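Local structure of lombricine kinase (Urechis caupo, 3JPZ) at residues P12-L25 with I48-L61. The protein catalyses the reversible transfer of a phosphoryl group between ATP and the guanidino compound lombricine, as a member of the phosphagen kinase family. Sequence-based numbering, arbitrary orientation.
Sequences PDYANHGCVVGRHL and IQPSVDNFGNCIGL. With NO3 (nitrate ion), chain D.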
loop_
_atom_site.group_PDB
_atom_site.type_symbol
_atom_site.label_atom_id
_atom_site.label_comp_id
_atom_site.label_asym_id
_atom_site.label_seq_id
_atom_site.Cartn_x
_atom_site.Cartn_y
_atom_site.Cartn_z
ATOM N N PRO A 12 12.379 -10.365 10.105
ATOM C CA PRO A 12 11.472 -10.924 9.102
ATOM C C PRO A 12 11.645 -12.424 8.968
ATOM O O PRO A 12 12.724 -12.937 9.230
ATOM C CB PRO A 12 11.909 -10.234 7.808
ATOM C CG PRO A 12 12.520 -8.946 8.258
ATOM C CD PRO A 12 13.165 -9.238 9.578
ATOM N N ASP A 13 10.578 -13.103 8.571
ATOM C CA ASP A 13 10.636 -14.508 8.221
ATOM C C ASP A 13 10.792 -14.586 6.716
ATOM O O ASP A 13 9.844 -14.345 5.967
ATOM C CB ASP A 13 9.357 -15.227 8.661
ATOM C CG ASP A 13 9.366 -16.694 8.301
ATOM O OD1 ASP A 13 10.366 -17.152 7.706
ATOM O OD2 ASP A 13 8.380 -17.392 8.621
ATOM N N TYR A 14 11.996 -14.906 6.269
ATOM C CA TYR A 14 12.291 -14.896 4.850
ATOM C C TYR A 14 12.062 -16.269 4.225
ATOM O O TYR A 14 12.474 -16.517 3.103
ATOM C CB TYR A 14 13.719 -14.407 4.600
ATOM C CG TYR A 14 13.830 -12.898 4.684
ATOM C CD1 TYR A 14 14.544 -12.280 5.700
ATOM C CD2 TYR A 14 13.183 -12.091 3.756
ATOM C CE1 TYR A 14 14.632 -10.894 5.772
ATOM C CE2 TYR A 14 13.261 -10.705 3.827
ATOM C CZ TYR A 14 13.982 -10.114 4.834
ATOM O OH TYR A 14 14.046 -8.731 4.892
ATOM N N ALA A 15 11.401 -17.153 4.961
ATOM C CA ALA A 15 11.045 -18.450 4.419
ATOM C C ALA A 15 10.171 -18.218 3.202
ATOM O O ALA A 15 9.216 -17.434 3.245
ATOM C CB ALA A 15 10.311 -19.292 5.460
ATOM N N ASN A 16 10.531 -18.870 2.103
ATOM C CA ASN A 16 9.736 -18.825 0.883
ATOM C C ASN A 16 9.810 -17.460 0.198
ATOM O O ASN A 16 8.961 -17.122 -0.622
ATOM C CB ASN A 16 8.282 -19.196 1.191
ATOM C CG ASN A 16 8.148 -20.587 1.792
ATOM O OD1 ASN A 16 8.386 -21.597 1.121
ATOM N ND2 ASN A 16 7.761 -20.647 3.062
ATOM N N HIS A 17 10.830 -16.684 0.548
ATOM C CA HIS A 17 11.076 -15.394 -0.086
ATOM C C HIS A 17 12.241 -15.499 -1.058
ATOM O O HIS A 17 13.337 -15.909 -0.682
ATOM C CB HIS A 17 11.402 -14.329 0.959
ATOM C CG HIS A 17 10.202 -13.765 1.647
ATOM N ND1 HIS A 17 9.389 -14.517 2.466
ATOM C CD2 HIS A 17 9.687 -12.512 1.652
ATOM C CE1 HIS A 17 8.423 -13.752 2.944
ATOM N NE2 HIS A 17 8.580 -12.532 2.465
ATOM N N GLY A 18 11.999 -15.118 -2.308
ATOM C CA GLY A 18 13.039 -15.104 -3.317
ATOM C C GLY A 18 13.712 -13.747 -3.411
ATOM O O GLY A 18 14.421 -13.467 -4.374
ATOM N N CYS A 19 13.515 -12.906 -2.397
ATOM C CA CYS A 19 14.113 -11.566 -2.394
ATOM C C CYS A 19 15.621 -11.590 -2.148
ATOM O O CYS A 19 16.119 -12.348 -1.324
ATOM C CB CYS A 19 13.447 -10.683 -1.339
ATOM S SG CYS A 19 13.614 -11.307 0.349
ATOM N N VAL A 20 16.341 -10.722 -2.845
ATOM C CA VAL A 20 17.779 -10.584 -2.651
ATOM C C VAL A 20 18.110 -10.221 -1.206
ATOM O O VAL A 20 19.061 -10.747 -0.624
ATOM C CB VAL A 20 18.348 -9.498 -3.572
ATOM C CG1 VAL A 20 19.826 -9.296 -3.303
ATOM C CG2 VAL A 20 18.101 -9.864 -5.032
ATOM N N VAL A 21 17.317 -9.331 -0.623
ATOM C CA VAL A 21 17.615 -8.834 0.717
ATOM C C VAL A 21 17.671 -9.989 1.701
ATOM O O VAL A 21 18.540 -10.025 2.571
ATOM C CB VAL A 21 16.577 -7.819 1.197
ATOM C CG1 VAL A 21 16.697 -7.593 2.697
ATOM C CG2 VAL A 21 16.736 -6.509 0.445
ATOM N N GLY A 22 16.752 -10.937 1.539
ATOM C CA GLY A 22 16.618 -12.055 2.455
ATOM C C GLY A 22 17.777 -13.033 2.434
ATOM O O GLY A 22 17.953 -13.807 3.367
ATOM N N ARG A 23 18.563 -13.007 1.365
ATOM C CA ARG A 23 19.724 -13.882 1.263
ATOM C C ARG A 23 20.965 -13.237 1.860
ATOM O O ARG A 23 21.982 -13.906 2.038
ATOM C CB ARG A 23 19.988 -14.261 -0.188
ATOM C CG ARG A 23 19.095 -15.386 -0.683
ATOM C CD ARG A 23 19.567 -15.906 -2.026
ATOM N NE ARG A 23 19.573 -14.868 -3.053
ATOM C CZ ARG A 23 18.505 -14.490 -3.752
ATOM N NH1 ARG A 23 17.327 -15.059 -3.535
ATOM N NH2 ARG A 23 18.612 -13.539 -4.671
ATOM N N HIS A 24 20.876 -11.946 2.168
ATOM C CA HIS A 24 22.002 -11.213 2.749
ATOM C C HIS A 24 21.722 -10.684 4.155
ATOM O O HIS A 24 22.650 -10.444 4.927
ATOM C CB HIS A 24 22.408 -10.059 1.832
ATOM C CG HIS A 24 22.896 -10.506 0.489
ATOM N ND1 HIS A 24 24.136 -11.082 0.302
ATOM C CD2 HIS A 24 22.313 -10.467 -0.731
ATOM C CE1 HIS A 24 24.294 -11.379 -0.974
ATOM N NE2 HIS A 24 23.204 -11.014 -1.624
ATOM N N LEU A 25 20.447 -10.519 4.493
ATOM C CA LEU A 25 20.068 -9.942 5.777
ATOM C C LEU A 25 19.819 -11.048 6.789
ATOM O O LEU A 25 18.677 -11.395 7.071
ATOM C CB LEU A 25 18.810 -9.076 5.640
ATOM C CG LEU A 25 18.383 -8.364 6.926
ATOM C CD1 LEU A 25 19.470 -7.414 7.415
ATOM C CD2 LEU A 25 17.081 -7.622 6.723
ATOM N N ILE A 48 13.899 -2.281 4.219
ATOM C CA ILE A 48 13.724 -3.692 3.860
ATOM C C ILE A 48 12.266 -4.114 3.764
ATOM O O ILE A 48 11.972 -5.256 3.412
ATOM C CB ILE A 48 14.435 -4.631 4.851
ATOM C CG1 ILE A 48 13.743 -4.595 6.213
ATOM C CG2 ILE A 48 15.905 -4.262 4.968
ATOM C CD1 ILE A 48 14.099 -5.744 7.097
ATOM N N GLN A 49 11.348 -3.206 4.068
ATOM C CA GLN A 49 9.924 -3.555 4.065
ATOM C C GLN A 49 9.484 -4.313 2.808
ATOM O O GLN A 49 8.848 -5.359 2.912
ATOM C CB GLN A 49 9.046 -2.322 4.237
ATOM C CG GLN A 49 7.567 -2.670 4.365
ATOM C CD GLN A 49 7.271 -3.525 5.579
ATOM O OE1 GLN A 49 7.488 -3.106 6.705
ATOM N NE2 GLN A 49 6.769 -4.736 5.351
ATOM N N PRO A 50 9.802 -3.782 1.617
ATOM C CA PRO A 50 9.384 -4.444 0.376
ATOM C C PRO A 50 9.831 -5.903 0.311
ATOM O O PRO A 50 9.112 -6.755 -0.216
ATOM C CB PRO A 50 10.094 -3.636 -0.711
ATOM C CG PRO A 50 10.329 -2.299 -0.096
ATOM C CD PRO A 50 10.566 -2.551 1.360
ATOM N N SER A 51 11.018 -6.161 0.850
ATOM C CA SER A 51 11.607 -7.497 0.819
ATOM C C SER A 51 10.788 -8.494 1.636
ATOM O O SER A 51 10.831 -9.695 1.387
ATOM C CB SER A 51 13.045 -7.457 1.342
ATOM O OG SER A 51 13.078 -7.333 2.751
ATOM N N VAL A 52 10.031 -7.993 2.601
ATOM C CA VAL A 52 9.217 -8.850 3.436
ATOM C C VAL A 52 7.841 -9.100 2.805
ATOM O O VAL A 52 7.380 -10.246 2.764
ATOM C CB VAL A 52 9.058 -8.247 4.850
ATOM C CG1 VAL A 52 8.479 -9.277 5.815
ATOM C CG2 VAL A 52 10.398 -7.740 5.358
ATOM N N ASP A 53 7.203 -8.040 2.307
ATOM C CA ASP A 53 5.849 -8.122 1.744
ATOM C C ASP A 53 5.781 -8.997 0.501
ATOM O O ASP A 53 4.811 -9.732 0.289
ATOM C CB ASP A 53 5.346 -6.736 1.354
ATOM C CG ASP A 53 5.236 -5.793 2.537
ATOM O OD1 ASP A 53 4.849 -6.241 3.634
ATOM O OD2 ASP A 53 5.536 -4.598 2.362
ATOM N N ASN A 54 6.810 -8.883 -0.328
ATOM C CA ASN A 54 6.856 -9.559 -1.608
ATOM C C ASN A 54 7.604 -10.875 -1.451
ATOM O O ASN A 54 8.730 -10.901 -0.964
ATOM C CB ASN A 54 7.545 -8.656 -2.640
ATOM C CG ASN A 54 7.444 -9.194 -4.060
ATOM O OD1 ASN A 54 6.911 -10.275 -4.290
ATOM N ND2 ASN A 54 7.961 -8.433 -5.018
ATOM N N PHE A 55 6.966 -11.968 -1.849
ATOM C CA PHE A 55 7.541 -13.290 -1.659
ATOM C C PHE A 55 8.366 -13.738 -2.863
ATOM O O PHE A 55 9.135 -14.699 -2.776
ATOM C CB PHE A 55 6.437 -14.312 -1.370
ATOM C CG PHE A 55 5.985 -14.334 0.064
ATOM C CD1 PHE A 55 5.298 -13.255 0.607
ATOM C CD2 PHE A 55 6.215 -15.447 0.860
ATOM C CE1 PHE A 55 4.867 -13.278 1.925
ATOM C CE2 PHE A 55 5.790 -15.477 2.183
ATOM C CZ PHE A 55 5.109 -14.386 2.713
ATOM N N GLY A 56 8.215 -13.037 -3.981
ATOM C CA GLY A 56 8.866 -13.436 -5.215
ATOM C C GLY A 56 10.246 -12.849 -5.462
ATOM O O GLY A 56 10.835 -12.174 -4.617
ATOM N N ASN A 57 10.745 -13.125 -6.661
ATOM C CA ASN A 57 12.057 -12.659 -7.075
ATOM C C ASN A 57 12.126 -11.150 -7.212
ATOM O O ASN A 57 11.688 -10.566 -8.201
ATOM C CB ASN A 57 12.467 -13.347 -8.368
ATOM C CG ASN A 57 12.381 -14.844 -8.258
ATOM O OD1 ASN A 57 12.669 -15.407 -7.206
ATOM N ND2 ASN A 57 11.966 -15.501 -9.336
ATOM N N CYS A 58 12.672 -10.518 -6.184
ATOM C CA CYS A 58 12.837 -9.071 -6.178
ATOM C C CYS A 58 14.092 -8.721 -5.409
ATOM O O CYS A 58 14.727 -9.595 -4.828
ATOM C CB CYS A 58 11.630 -8.404 -5.525
ATOM S SG CYS A 58 11.380 -8.873 -3.806
ATOM N N ILE A 59 14.462 -7.444 -5.412
ATOM C CA ILE A 59 15.557 -6.993 -4.578
ATOM C C ILE A 59 15.016 -6.827 -3.173
ATOM O O ILE A 59 15.495 -7.447 -2.244
ATOM C CB ILE A 59 16.130 -5.650 -5.043
ATOM C CG1 ILE A 59 16.606 -5.739 -6.493
ATOM C CG2 ILE A 59 17.271 -5.250 -4.144
ATOM C CD1 ILE A 59 17.167 -4.430 -7.026
ATOM N N GLY A 60 14.007 -5.976 -3.035
ATOM C CA GLY A 60 13.321 -5.788 -1.771
ATOM C C GLY A 60 13.928 -4.712 -0.892
ATOM O O GLY A 60 13.467 -4.480 0.227
ATOM N N LEU A 61 14.975 -4.066 -1.388
ATOM C CA LEU A 61 15.664 -3.030 -0.628
ATOM C C LEU A 61 15.431 -1.672 -1.262
ATOM O O LEU A 61 15.547 -1.517 -2.469
ATOM C CB LEU A 61 17.163 -3.319 -0.569
ATOM C CG LEU A 61 17.997 -2.308 0.215
ATOM C CD1 LEU A 61 17.592 -2.332 1.680
ATOM C CD2 LEU A 61 19.485 -2.589 0.059
HETATM N N NO3 D . 9.922 -5.380 -4.568
HETATM O O1 NO3 D . 8.535 -5.500 -4.484
HETATM O O2 NO3 D . 10.720 -5.783 -3.490
HETATM O O3 NO3 D . 10.507 -4.864 -5.729
HETATM O O HOH W 1 16.017 -12.491 -6.179
#
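His17 lays one face of its imidazole over the Phe55 ring, CE1 sitting 3.2 Å from Phe55 CE2 above the rim, with the two planes tilted by 35°. Rotation of the imidazole is fixed at both nitrogens: NE2 gives a short bond to Val52 O (2.6 Å) lying in the ring plane, while ND1 donates, also in plane, to Ala15 O. Backbone bonds follow: Gly18 N to Phe55 O, Val20 N to Cys58 O at 2.8 Å, and Val21 N donates to Ile59 O (3.1 Å). Tyr14, its ring face covered by Gly22 CA, donates from OH to Ser51 OG (2.7 Å) near the ring plane, less certainly, as Ser51 has two conformers. Val21 CG2, anti to the carbonyl carbon, presses on Leu61 CB at a tight 3.4 Å, and the Leu25 side chain crosses that of Ile48 at about a right angle, CD2 against CD1. Helix 73-83 backs Ile48, Ile59 and Leu61, and Trp198 of the second subunit packs on Phe55. In the N-terminal domain, the loop leading into helix 20-24 and the helix start are thus pinned to the end of helix 44-53 and the loop after it. With both ring nitrogens donating to carbonyls, His17 is probably protonated.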